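Local atomic coordinates of hypothetical protein yiiX (Escherichia coli, PDB entry 2IF6), a protein that is of unconfirmed function but probably acts as a hydrolase, belonging to the permuted papain-like amidases of the YaeF/YiiX (C92) family. Residues E130-K135 / P157-V163; T27-S32 / S164-F169; G125-G129 / V168-L174; K86-A91 / V119-L124. Residue numbers count along the deposited sequence, not the author numbering.

Contact 1 (E130-K135 / P157-V163); sequences EQQKLK and PLEETVV
Residues 130-135 and 157-163 run antiparallel, pairing as a short two-stranded ribbon at 132-133 and 161-162. Gln132 faces Val162 as a hydrogen-bonded pair (CA-CA 5.6 Å), with Gln132 N to Val162 O at 3.1 Å and Val162 N to Gln132 O at 2.7 Å; Lys133 and Thr161 follow as a non-hydrogen-bonded pair (CA-CA 4.6 Å). At Leu134 (phi/psi -52/-41) the first segment turns into a 3-10 conformation, while Pro157-Glu160 form a type I beta turn. Beyond the two bridges, Leu134 N donates to Glu160 O (2.9 Å) and Lys135 N to Leu158 O (2.9 Å). At the other end a water bridges Glu130 O (2.7 Å) and Val162 O (3.0 Å).

Leu134 (chi1 t, chi2 p) is buried, its CD2 4.0 Å from Pro157 CD and its CB 4.3 Å from Val162 CG2. Lys133 (m, then extended) and Lys135 (p, then extended) converge on Glu159, whose m,m rotamer brings its carboxylate within reach of both amines: Lys133 NZ-Glu159 OE1 is 3.0 Å and Lys135 NZ-Glu159 OE2 2.8 Å. Glu160 instead reaches Trp105 N.

Main-chain bonds thus set the pairing, and two lysines share one carboxylate in a salt-bridge network at the exposed turn.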
loop_
_atom_site.group_PDB
_atom_site.type_symbol
_atom_site.label_atom_id
_atom_site.label_comp_id
_atom_site.label_asym_id
_atom_site.label_seq_id
_atom_site.Cartn_x
_atom_site.Cartn_y
_atom_site.Cartn_z
ATOM N N GLU A 130 0.628 8.702 8.319
ATOM C CA GLU A 130 0.733 8.663 9.764
ATOM C C GLU A 130 0.726 7.188 10.204
ATOM O O GLU A 130 0.011 6.351 9.631
ATOM C CB GLU A 130 -0.422 9.433 10.416
ATOM C CG GLU A 130 -0.474 10.950 10.087
ATOM C CD GLU A 130 0.835 11.685 10.437
ATOM O OE1 GLU A 130 1.170 11.830 11.641
ATOM O OE2 GLU A 130 1.542 12.097 9.493
ATOM N N GLN A 131 1.554 6.874 11.188
ATOM C CA GLN A 131 1.554 5.551 11.788
ATOM C C GLN A 131 0.640 5.614 12.989
ATOM O O GLN A 131 0.547 6.662 13.644
ATOM C CB GLN A 131 2.945 5.194 12.293
ATOM C CG GLN A 131 4.047 5.055 11.260
ATOM C CD GLN A 131 5.432 4.849 11.894
ATOM O OE1 GLN A 131 5.610 4.982 13.110
ATOM N NE2 GLN A 131 6.413 4.517 11.072
ATOM N N GLN A 132 -0.031 4.512 13.290
ATOM C CA GLN A 132 -0.730 4.398 14.564
ATOM C C GLN A 132 -0.716 2.932 15.031
ATOM O O GLN A 132 -0.217 2.052 14.323
ATOM C CB GLN A 132 -2.146 4.993 14.509
ATOM C CG GLN A 132 -3.152 4.193 13.736
ATOM C CD GLN A 132 -4.596 4.751 13.781
ATOM O OE1 GLN A 132 -4.837 5.938 14.045
ATOM N NE2 GLN A 132 -5.557 3.873 13.536
ATOM N N LYS A 133 -1.198 2.688 16.241
ATOM C CA LYS A 133 -1.165 1.306 16.783
ATOM C C LYS A 133 -2.342 0.516 16.258
ATOM O O LYS A 133 -3.394 1.077 15.968
ATOM C CB LYS A 133 -1.180 1.335 18.307
ATOM C CG LYS A 133 0.156 1.683 18.935
ATOM C CD LYS A 133 -0.014 1.890 20.420
ATOM C CE LYS A 133 1.341 2.027 21.061
ATOM N NZ LYS A 133 1.242 2.288 22.514
ATOM N N LEU A 134 -2.174 -0.802 16.147
ATOM C CA LEU A 134 -3.264 -1.650 15.680
ATOM C C LEU A 134 -4.556 -1.425 16.472
ATOM O O LEU A 134 -5.636 -1.381 15.892
ATOM C CB LEU A 134 -2.871 -3.140 15.702
ATOM C CG LEU A 134 -4.010 -4.096 15.323
ATOM C CD1 LEU A 134 -4.294 -3.947 13.841
ATOM C CD2 LEU A 134 -3.663 -5.538 15.702
ATOM N N LYS A 135 -4.438 -1.274 17.790
ATOM C CA LYS A 135 -5.628 -1.082 18.634
ATOM C C LYS A 135 -6.386 0.216 18.352
ATOM O O LYS A 135 -7.541 0.341 18.756
ATOM C CB LYS A 135 -5.266 -1.162 20.129
ATOM C CG LYS A 135 -4.430 -0.027 20.635
ATOM C CD LYS A 135 -3.885 -0.339 22.042
ATOM C CE LYS A 135 -3.239 0.865 22.625
ATOM N NZ LYS A 135 -2.620 0.610 23.971
ATOM N N PRO A 157 -1.760 -8.520 18.091
ATOM C CA PRO A 157 -0.695 -7.559 18.439
ATOM C C PRO A 157 -1.229 -6.116 18.473
ATOM O O PRO A 157 -0.931 -5.301 17.580
ATOM C CB PRO A 157 0.322 -7.738 17.322
ATOM C CG PRO A 157 -0.467 -8.226 16.154
ATOM C CD PRO A 157 -1.736 -8.882 16.666
ATOM N N LEU A 158 -1.965 -5.814 19.536
ATOM C CA LEU A 158 -2.650 -4.534 19.717
ATOM C C LEU A 158 -1.745 -3.321 19.728
ATOM O O LEU A 158 -2.196 -2.244 19.341
ATOM C CB LEU A 158 -3.491 -4.556 20.989
ATOM C CG LEU A 158 -4.754 -5.443 20.955
ATOM C CD1 LEU A 158 -5.504 -5.413 22.286
ATOM C CD2 LEU A 158 -5.687 -5.047 19.832
ATOM N N GLU A 159 -0.497 -3.485 20.170
ATOM C CA GLU A 159 0.443 -2.368 20.287
ATOM C C GLU A 159 1.331 -2.182 19.068
ATOM O O GLU A 159 2.150 -1.260 19.045
ATOM C CB GLU A 159 1.327 -2.513 21.518
ATOM C CG GLU A 159 0.562 -2.827 22.797
ATOM C CD GLU A 159 -0.269 -1.647 23.302
ATOM O OE1 GLU A 159 0.117 -0.465 23.074
ATOM O OE2 GLU A 159 -1.314 -1.907 23.953
ATOM N N GLU A 160 1.170 -3.038 18.063
ATOM C CA GLU A 160 2.003 -2.958 16.864
ATOM C C GLU A 160 1.784 -1.613 16.140
ATOM O O GLU A 160 0.650 -1.203 15.923
ATOM C CB GLU A 160 1.679 -4.108 15.905
ATOM C CG GLU A 160 2.712 -4.261 14.772
ATOM C CD GLU A 160 4.008 -4.918 15.244
ATOM O OE1 GLU A 160 3.913 -5.861 16.063
ATOM O OE2 GLU A 160 5.128 -4.511 14.814
ATOM N N THR A 161 2.884 -0.954 15.782
ATOM C CA THR A 161 2.863 0.205 14.874
ATOM C C THR A 161 2.436 -0.234 13.473
ATOM O O THR A 161 3.122 -1.066 12.866
ATOM C CB THR A 161 4.303 0.757 14.750
ATOM O OG1 THR A 161 4.730 1.236 16.032
ATOM C CG2 THR A 161 4.395 1.908 13.698
ATOM N N VAL A 162 1.341 0.327 12.943
ATOM C CA VAL A 162 0.865 -0.031 11.603
ATOM C C VAL A 162 0.695 1.192 10.694
ATOM O O VAL A 162 0.398 2.293 11.184
ATOM C CB VAL A 162 -0.511 -0.735 11.697
ATOM C CG1 VAL A 162 -1.112 -0.932 10.304
ATOM C CG2 VAL A 162 -0.373 -2.093 12.404
ATOM N N VAL A 163 0.841 0.988 9.379
ATOM C CA VAL A 163 0.499 2.045 8.399
ATOM C C VAL A 163 -0.525 1.463 7.443
ATOM O O VAL A 163 -0.241 0.468 6.770
ATOM C CB VAL A 163 1.729 2.509 7.581
ATOM C CG1 VAL A 163 1.303 3.513 6.479
ATOM C CG2 VAL A 163 2.728 3.153 8.493
HETATM O O HOH W 1 -1.458 4.151 9.807
#

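Contact 2 (T27-S32 / S164-F169); sequences THSDYS and SPQAVF
The Tyr31 ring overlaps that of Phe169 obliquely, with centroids 4.8 Å apart and planes inclined by 31°; Tyr31 CE2 lies over one face of the Phe169 ring, 3.5 Å from Phe169 CD1. Tyr31 uses chi1 m (-46°) and Phe169 chi1 t. Tyr31 CB also meets Pro165 CB at 4.0 Å.

Residues 27-32 are irregular: His28, at positive phi (55/55), ends the preceding helix in a Schellman motif, and Ser29 (-148/152) begins an ST turn in which its OG accepts from Tyr31 N at 2.9 Å. Residues 165-169 are helical. Ser164 is the N-cap, its p rotamer placing OG 3.0 Å from Ala167 N. In register, Ser29 faces Gln166 (CA-CA 5.9 Å) and Tyr31 faces Pro165 (6.1 Å).

Gln166 (chi1 t, chi2 p) supplies the direct polar link, its OE1 accepting from Ser29 OG at 2.6 Å. One water donates to Thr27 OG1 and Tyr31 O and accepts from Gln166 N, each at 2.9 Å; another joins Asp30 N (3.1 Å) to Gln166 OE1 (2.7 Å). Thr27 OG1 is also hydrogen-bonded to Ile23 O of helix 20-27, and Thr27 CG2 packs on Ser164 CB at 3.7 Å.

The loop after helix 20-27 is thereby fastened to the start of helix 165-169. Phe12 of strand 10-13 and Val71 of strand 70-75 both touch the aromatic pair, while Pro165 and Val168 touch Ser113 of helix 112-124.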
loop_
_atom_site.group_PDB
_atom_site.type_symbol
_atom_site.label_atom_id
_atom_site.label_comp_id
_atom_site.label_asym_id
_atom_site.label_seq_id
_atom_site.Cartn_x
_atom_site.Cartn_y
_atom_site.Cartn_z
ATOM N N THR A 27 -10.199 0.424 8.721
ATOM C CA THR A 27 -9.364 1.602 8.394
ATOM C C THR A 27 -10.177 2.752 7.842
ATOM O O THR A 27 -9.586 3.804 7.470
ATOM C CB THR A 27 -8.286 1.292 7.359
ATOM O OG1 THR A 27 -8.915 0.983 6.106
ATOM C CG2 THR A 27 -7.341 0.157 7.829
ATOM N N HIS A 28 -11.498 2.534 7.797
ATOM C CA HIS A 28 -12.543 3.430 7.288
ATOM C C HIS A 28 -12.252 3.855 5.862
ATOM O O HIS A 28 -12.160 5.045 5.565
ATOM C CB HIS A 28 -12.768 4.657 8.200
ATOM C CG HIS A 28 -13.408 4.336 9.521
ATOM N ND1 HIS A 28 -13.864 5.317 10.384
ATOM C CD2 HIS A 28 -13.644 3.153 10.136
ATOM C CE1 HIS A 28 -14.365 4.743 11.468
ATOM N NE2 HIS A 28 -14.244 3.431 11.343
ATOM N N SER A 29 -12.068 2.895 4.974
ATOM C CA SER A 29 -11.460 3.221 3.691
ATOM C C SER A 29 -12.042 2.314 2.647
ATOM O O SER A 29 -12.448 1.194 2.971
ATOM C CB SER A 29 -9.929 2.993 3.772
ATOM O OG SER A 29 -9.300 3.256 2.518
ATOM N N ASP A 30 -12.075 2.804 1.411
ATOM C CA ASP A 30 -12.260 1.997 0.229
ATOM C C ASP A 30 -11.018 1.208 -0.215
ATOM O O ASP A 30 -11.140 0.298 -1.010
ATOM C CB ASP A 30 -12.676 2.901 -0.932
ATOM C CG ASP A 30 -14.071 3.518 -0.736
ATOM O OD1 ASP A 30 -14.905 2.875 -0.043
ATOM O OD2 ASP A 30 -14.307 4.637 -1.297
ATOM N N TYR A 31 -9.831 1.573 0.250
ATOM C CA TYR A 31 -8.593 1.023 -0.315
ATOM C C TYR A 31 -8.138 -0.145 0.525
ATOM O O TYR A 31 -7.956 -0.006 1.742
ATOM C CB TYR A 31 -7.460 2.079 -0.358
ATOM C CG TYR A 31 -7.967 3.372 -0.905
ATOM C CD1 TYR A 31 -8.721 3.383 -2.065
ATOM C CD2 TYR A 31 -7.763 4.584 -0.224
ATOM C CE1 TYR A 31 -9.269 4.557 -2.566
ATOM C CE2 TYR A 31 -8.306 5.756 -0.726
ATOM C CZ TYR A 31 -9.054 5.710 -1.900
ATOM O OH TYR A 31 -9.588 6.833 -2.430
ATOM N N SER A 32 -7.925 -1.277 -0.115
ATOM C CA SER A 32 -7.422 -2.415 0.616
ATOM C C SER A 32 -6.144 -3.016 0.030
ATOM O O SER A 32 -5.655 -4.056 0.529
ATOM C CB SER A 32 -8.549 -3.453 0.783
ATOM O OG SER A 32 -8.992 -3.908 -0.478
ATOM N N SER A 164 -1.698 2.070 7.353
ATOM C CA SER A 164 -2.727 1.544 6.443
ATOM C C SER A 164 -2.610 2.136 5.015
ATOM O O SER A 164 -1.916 3.153 4.806
ATOM C CB SER A 164 -4.104 1.817 7.016
ATOM O OG SER A 164 -4.360 3.217 7.042
ATOM N N PRO A 165 -3.279 1.504 4.032
ATOM C CA PRO A 165 -3.382 2.149 2.730
ATOM C C PRO A 165 -4.054 3.518 2.841
ATOM O O PRO A 165 -3.563 4.464 2.227
ATOM C CB PRO A 165 -4.239 1.178 1.907
ATOM C CG PRO A 165 -3.998 -0.146 2.574
ATOM C CD PRO A 165 -3.882 0.154 4.037
ATOM N N GLN A 166 -5.153 3.639 3.599
ATOM C CA GLN A 166 -5.787 4.969 3.764
ATOM C C GLN A 166 -4.801 6.000 4.339
ATOM O O GLN A 166 -4.794 7.171 3.919
ATOM C CB GLN A 166 -7.053 4.885 4.651
ATOM C CG GLN A 166 -7.915 6.179 4.664
ATOM C CD GLN A 166 -8.443 6.605 3.280
ATOM O OE1 GLN A 166 -9.033 5.814 2.562
ATOM N NE2 GLN A 166 -8.240 7.883 2.922
ATOM N N ALA A 167 -3.983 5.582 5.301
ATOM C CA ALA A 167 -2.991 6.492 5.880
ATOM C C ALA A 167 -2.031 7.030 4.821
ATOM O O ALA A 167 -1.779 8.224 4.808
ATOM C CB ALA A 167 -2.254 5.872 7.001
ATOM N N VAL A 168 -1.541 6.177 3.914
ATOM C CA VAL A 168 -0.639 6.656 2.851
ATOM C C VAL A 168 -1.397 7.586 1.933
ATOM O O VAL A 168 -0.920 8.657 1.565
ATOM C CB VAL A 168 -0.065 5.505 2.011
ATOM C CG1 VAL A 168 0.850 6.063 0.881
ATOM C CG2 VAL A 168 0.669 4.522 2.932
ATOM N N PHE A 169 -2.624 7.202 1.586
ATOM C CA PHE A 169 -3.399 8.038 0.686
ATOM C C PHE A 169 -3.517 9.463 1.183
ATOM O O PHE A 169 -3.424 10.403 0.393
ATOM C CB PHE A 169 -4.819 7.465 0.514
ATOM C CG PHE A 169 -5.641 8.204 -0.503
ATOM C CD1 PHE A 169 -5.671 7.760 -1.837
ATOM C CD2 PHE A 169 -6.384 9.334 -0.150
ATOM C CE1 PHE A 169 -6.393 8.427 -2.790
ATOM C CE2 PHE A 169 -7.129 10.018 -1.121
ATOM C CZ PHE A 169 -7.137 9.570 -2.437
HETATM O O HOH W 2 -6.961 1.430 4.027
HETATM O O HOH W 3 -11.268 5.755 1.043
#

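Contact 3 (G125-G129 / V168-L174); sequences GMRVG and VFDAPQL
In this permuted papain-like fold, the loop leaving helix 112-124 packs against the C-terminal end of helix 165-169 and the turn leading into strand 174-180. Gly125 (62/29) ends the first helix; Asp170 leaves the second, followed by a type I turn from Ala171 to Leu174.

Val128 (chi1 t) is the main bump. Its CG1 fills a hollow lined by Ala171 CB (3.4 Å), Val168 CG1 (3.8 Å) and Leu174 CD1 (3.9 Å), and Ile10 of strand 10-13 also touches the Val128 side chain. Beside it the backbones close to 4.3 Å between Gly129 CA and Val168 CA. A beta carbon on Gly129 would crowd Val168 and, at 125/144, also strike the preceding carbonyl. Met126 (m,t) lays its CE against the Gln173 side chain, 3.8 Å from Gln173 CG.

Val128 O has no hydrogen-bond partner, although Val168 CA makes a CA-H...O contact with it at 3.5 Å. Gln173, chi1 m, directs its amide across the gap, where NE2 donates to Arg127 O at 3.0 Å with an N-H...O angle of 171°.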
loop_
_atom_site.group_PDB
_atom_site.type_symbol
_atom_site.label_atom_id
_atom_site.label_comp_id
_atom_site.label_asym_id
_atom_site.label_seq_id
_atom_site.Cartn_x
_atom_site.Cartn_y
_atom_site.Cartn_z
ATOM N N GLY A 125 13.619 10.223 2.653
ATOM C CA GLY A 125 13.340 10.707 4.016
ATOM C C GLY A 125 11.985 11.376 4.164
ATOM O O GLY A 125 11.816 12.254 5.014
ATOM N N MET A 126 11.008 10.974 3.350
ATOM C CA MET A 126 9.637 11.466 3.466
ATOM C C MET A 126 8.812 10.447 4.247
ATOM O O MET A 126 8.916 9.248 3.996
ATOM C CB MET A 126 8.980 11.654 2.082
ATOM C CG MET A 126 9.656 12.657 1.135
ATOM S SD MET A 126 8.815 12.839 -0.482
ATOM C CE MET A 126 7.114 12.613 -0.044
ATOM N N ARG A 127 7.988 10.934 5.172
ATOM C CA ARG A 127 7.001 10.105 5.850
ATOM C C ARG A 127 5.660 10.315 5.152
ATOM O O ARG A 127 5.001 11.360 5.304
ATOM C CB ARG A 127 6.926 10.466 7.335
ATOM C CG ARG A 127 8.247 10.196 8.112
ATOM C CD ARG A 127 8.175 10.720 9.564
ATOM N NE ARG A 127 7.097 10.087 10.333
ATOM C CZ ARG A 127 7.253 9.029 11.134
ATOM N NH1 ARG A 127 8.452 8.479 11.310
ATOM N NH2 ARG A 127 6.195 8.524 11.774
ATOM N N VAL A 128 5.282 9.344 4.335
ATOM C CA VAL A 128 4.092 9.460 3.508
ATOM C C VAL A 128 2.951 8.719 4.197
ATOM O O VAL A 128 2.572 7.629 3.793
ATOM C CB VAL A 128 4.337 8.944 2.062
ATOM C CG1 VAL A 128 3.103 9.149 1.185
ATOM C CG2 VAL A 128 5.513 9.735 1.404
ATOM N N GLY A 129 2.417 9.329 5.250
ATOM C CA GLY A 129 1.389 8.680 6.049
ATOM C C GLY A 129 1.691 8.568 7.523
ATOM O O GLY A 129 2.858 8.376 7.943
ATOM N N VAL A 168 -1.541 6.177 3.914
ATOM C CA VAL A 168 -0.639 6.656 2.851
ATOM C C VAL A 168 -1.397 7.586 1.933
ATOM O O VAL A 168 -0.920 8.657 1.565
ATOM C CB VAL A 168 -0.065 5.505 2.011
ATOM C CG1 VAL A 168 0.850 6.063 0.881
ATOM C CG2 VAL A 168 0.669 4.522 2.932
ATOM N N PHE A 169 -2.624 7.202 1.586
ATOM C CA PHE A 169 -3.399 8.038 0.686
ATOM C C PHE A 169 -3.517 9.463 1.183
ATOM O O PHE A 169 -3.424 10.403 0.393
ATOM C CB PHE A 169 -4.819 7.465 0.514
ATOM C CG PHE A 169 -5.641 8.204 -0.503
ATOM C CD1 PHE A 169 -5.671 7.760 -1.837
ATOM C CD2 PHE A 169 -6.384 9.334 -0.150
ATOM C CE1 PHE A 169 -6.393 8.427 -2.790
ATOM C CE2 PHE A 169 -7.129 10.018 -1.121
ATOM C CZ PHE A 169 -7.137 9.570 -2.437
ATOM N N ASP A 170 -3.762 9.621 2.481
ATOM C CA ASP A 170 -4.049 10.912 3.110
ATOM C C ASP A 170 -2.788 11.670 3.510
ATOM O O ASP A 170 -2.869 12.710 4.203
ATOM C CB ASP A 170 -4.862 10.665 4.372
ATOM C CG ASP A 170 -6.314 10.342 4.080
ATOM O OD1 ASP A 170 -6.833 10.727 3.003
ATOM O OD2 ASP A 170 -6.923 9.737 4.970
ATOM N N ALA A 171 -1.634 11.152 3.111
ATOM C CA ALA A 171 -0.368 11.844 3.350
ATOM C C ALA A 171 -0.424 13.280 2.771
ATOM O O ALA A 171 -1.000 13.486 1.689
ATOM C CB ALA A 171 0.768 11.061 2.759
ATOM N N PRO A 172 0.129 14.268 3.500
ATOM C CA PRO A 172 -0.010 15.670 3.080
ATOM C C PRO A 172 0.680 16.042 1.764
ATOM O O PRO A 172 0.231 16.961 1.067
ATOM C CB PRO A 172 0.577 16.473 4.242
ATOM C CG PRO A 172 1.422 15.552 4.971
ATOM C CD PRO A 172 0.852 14.152 4.786
ATOM N N GLN A 173 1.728 15.298 1.423
ATOM C CA GLN A 173 2.520 15.587 0.209
ATOM C C GLN A 173 1.754 15.313 -1.092
ATOM O O GLN A 173 2.145 15.831 -2.155
ATOM C CB GLN A 173 3.862 14.827 0.242
ATOM C CG GLN A 173 4.663 15.036 1.521
ATOM C CD GLN A 173 4.406 13.957 2.581
ATOM O OE1 GLN A 173 3.289 13.443 2.706
ATOM N NE2 GLN A 173 5.437 13.632 3.360
ATOM N N LEU A 174 0.637 14.582 -1.008
ATOM C CA LEU A 174 0.109 13.899 -2.173
ATOM C C LEU A 174 -1.017 14.637 -2.838
ATOM O O LEU A 174 -1.767 15.328 -2.170
ATOM C CB LEU A 174 -0.304 12.460 -1.811
ATOM C CG LEU A 174 0.725 11.478 -1.285
ATOM C CD1 LEU A 174 0.072 10.111 -1.115
ATOM C CD2 LEU A 174 1.917 11.424 -2.198
#

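Contact 4 (K86-A91 / V119-L124); sequences KLAQTA and VYQNAL
Helical segments 86-91 and 119-124 cross with 117° between their N-to-C directions, their axes 8.5 Å apart at closest approach; Leu87 faces Ala123 (CA-CA 5.4 Å) and Ala91 faces Val119 (5.9 Å). Val119 (chi1 t) opens the second segment, setting CG1 3.9 Å from Leu87 CD2 and CG2 3.9 Å from Ala91 CA. The Tyr120 CA-CB bond points away, yet its ring comes back to present a face to Leu87, whose CD2 sits 3.7 Å from the Tyr120 ring centroid, 5° off the normal, a CH-pi contact; Tyr120 OH is hydrogen-bonded to Gly8 O. Leu87 (m,t) is a knob in the hole formed by Val119, Tyr120, Ala123 and Leu124, where helices 81-91 and 112-124 meet beside Met36 of strand 33-40. Asn122 contributes CB, 4.0 Å from Thr90 CG2. Ala123 CB lies 3.4 Å from Lys86 O and 3.2 Å from Thr90 OG1, a hydroxyl that donates to Lys86 O at 3.0 Å. Leu124 (m,t) sets CD1 4.0 Å from Leu87 CD2 and extends CD2 to Lys86 CB, also at 4.0 Å.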
loop_
_atom_site.group_PDB
_atom_site.type_symbol
_atom_site.label_atom_id
_atom_site.label_comp_id
_atom_site.label_asym_id
_atom_site.label_seq_id
_atom_site.Cartn_x
_atom_site.Cartn_y
_atom_site.Cartn_z
ATOM N N LYS A 86 16.099 7.306 -6.900
ATOM C CA LYS A 86 16.327 6.860 -5.515
ATOM C C LYS A 86 15.211 5.922 -5.026
ATOM O O LYS A 86 15.491 4.922 -4.336
ATOM C CB LYS A 86 16.520 8.043 -4.569
ATOM C CG LYS A 86 17.847 8.749 -4.766
ATOM C CD LYS A 86 17.930 10.008 -3.912
ATOM C CE LYS A 86 19.248 10.748 -4.149
ATOM N NZ LYS A 86 19.374 11.933 -3.243
ATOM N N LEU A 87 13.962 6.224 -5.387
ATOM C CA LEU A 87 12.838 5.310 -5.052
ATOM C C LEU A 87 13.036 3.963 -5.718
ATOM O O LEU A 87 12.914 2.917 -5.064
ATOM C CB LEU A 87 11.486 5.894 -5.474
ATOM C CG LEU A 87 11.002 7.093 -4.651
ATOM C CD1 LEU A 87 9.902 7.764 -5.427
ATOM C CD2 LEU A 87 10.577 6.756 -3.192
ATOM N N ALA A 88 13.350 3.985 -7.013
ATOM C CA ALA A 88 13.586 2.742 -7.754
ATOM C C ALA A 88 14.690 1.878 -7.117
ATOM O O ALA A 88 14.517 0.665 -6.966
ATOM C CB ALA A 88 13.884 3.049 -9.214
ATOM N N GLN A 89 15.811 2.513 -6.752
ATOM C CA GLN A 89 16.989 1.883 -6.119
ATOM C C GLN A 89 16.670 1.229 -4.777
ATOM O O GLN A 89 17.072 0.101 -4.478
ATOM C CB GLN A 89 18.045 2.975 -5.880
ATOM C CG GLN A 89 19.461 2.514 -5.544
ATOM C CD GLN A 89 20.480 3.674 -5.528
ATOM O OE1 GLN A 89 20.204 4.776 -5.016
ATOM N NE2 GLN A 89 21.674 3.412 -6.069
ATOM N N THR A 90 15.991 1.994 -3.936
ATOM C CA THR A 90 15.578 1.513 -2.626
ATOM C C THR A 90 14.588 0.377 -2.729
ATOM O O THR A 90 14.680 -0.572 -1.970
ATOM C CB THR A 90 14.961 2.666 -1.811
ATOM O OG1 THR A 90 15.952 3.669 -1.635
ATOM C CG2 THR A 90 14.498 2.196 -0.433
ATOM N N ALA A 91 13.637 0.471 -3.672
ATOM C CA ALA A 91 12.629 -0.573 -3.828
ATOM C C ALA A 91 13.317 -1.931 -3.995
ATOM O O ALA A 91 12.806 -2.952 -3.524
ATOM C CB ALA A 91 11.727 -0.293 -4.994
ATOM N N VAL A 119 9.834 2.451 1.626
ATOM C CA VAL A 119 10.638 2.865 0.472
ATOM C C VAL A 119 10.755 4.405 0.424
ATOM O O VAL A 119 11.847 4.946 0.253
ATOM C CB VAL A 119 10.106 2.268 -0.855
ATOM C CG1 VAL A 119 10.754 2.999 -2.057
ATOM C CG2 VAL A 119 10.383 0.722 -0.907
ATOM N N TYR A 120 9.649 5.115 0.634
ATOM C CA TYR A 120 9.690 6.584 0.585
ATOM C C TYR A 120 10.565 7.120 1.697
ATOM O O TYR A 120 11.306 8.101 1.516
ATOM C CB TYR A 120 8.286 7.189 0.685
ATOM C CG TYR A 120 7.747 7.586 -0.663
ATOM C CD1 TYR A 120 7.116 6.657 -1.492
ATOM C CD2 TYR A 120 7.922 8.875 -1.142
ATOM C CE1 TYR A 120 6.634 7.038 -2.757
ATOM C CE2 TYR A 120 7.475 9.257 -2.400
ATOM C CZ TYR A 120 6.825 8.332 -3.204
ATOM O OH TYR A 120 6.341 8.732 -4.426
ATOM N N GLN A 121 10.472 6.473 2.848
ATOM C CA GLN A 121 11.173 6.961 4.024
ATOM C C GLN A 121 12.654 6.742 3.802
ATOM O O GLN A 121 13.458 7.626 4.031
ATOM C CB GLN A 121 10.662 6.251 5.282
ATOM C CG GLN A 121 11.700 6.053 6.443
ATOM C CD GLN A 121 12.225 7.340 7.029
ATOM O OE1 GLN A 121 13.380 7.399 7.499
ATOM N NE2 GLN A 121 11.402 8.382 7.015
ATOM N N ASN A 122 13.015 5.554 3.336
ATOM C CA ASN A 122 14.422 5.229 3.202
ATOM C C ASN A 122 15.104 5.863 1.998
ATOM O O ASN A 122 16.282 6.180 2.062
ATOM C CB ASN A 122 14.637 3.723 3.276
ATOM C CG ASN A 122 14.511 3.210 4.707
ATOM O OD1 ASN A 122 15.295 3.598 5.580
ATOM N ND2 ASN A 122 13.493 2.401 4.971
ATOM N N ALA A 123 14.351 6.115 0.935
ATOM C CA ALA A 123 14.922 6.742 -0.252
ATOM C C ALA A 123 15.002 8.281 -0.165
ATOM O O ALA A 123 16.032 8.877 -0.534
ATOM C CB ALA A 123 14.175 6.314 -1.506
ATOM N N LEU A 124 13.929 8.923 0.289
ATOM C CA LEU A 124 13.807 10.386 0.221
ATOM C C LEU A 124 13.690 11.039 1.606
ATOM O O LEU A 124 13.632 12.265 1.700
ATOM C CB LEU A 124 12.572 10.777 -0.634
ATOM C CG LEU A 124 12.441 10.151 -2.038
ATOM C CD1 LEU A 124 11.234 10.691 -2.759
ATOM C CD2 LEU A 124 13.755 10.419 -2.856
#

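How the contacts relate
Helix 165-169 is the common element: contacts 2 and 3 share Val168 and Phe169, with centres about 12 Å apart. Contact 1 leads straight into it, and Val163 CG1 touches Val168 CG2 at 3.7 Å, while Glu130 O lies 3.5 Å from Ala167 CB. Contact 3 continues to contact 4 through Val128 CG2 and Tyr120 CD2, 3.6 Å apart. Contacts 2 and 4 lie on opposite sides of the chain's centre, with their own centres about 21 Å apart. A possible Cys112-His33-Glu48 triad, consistent with a papain-like amidase but unconfirmed, is touched by Pro165 of contact 2; helix 112-124, which begins at Cys112, carries one side of contact 4.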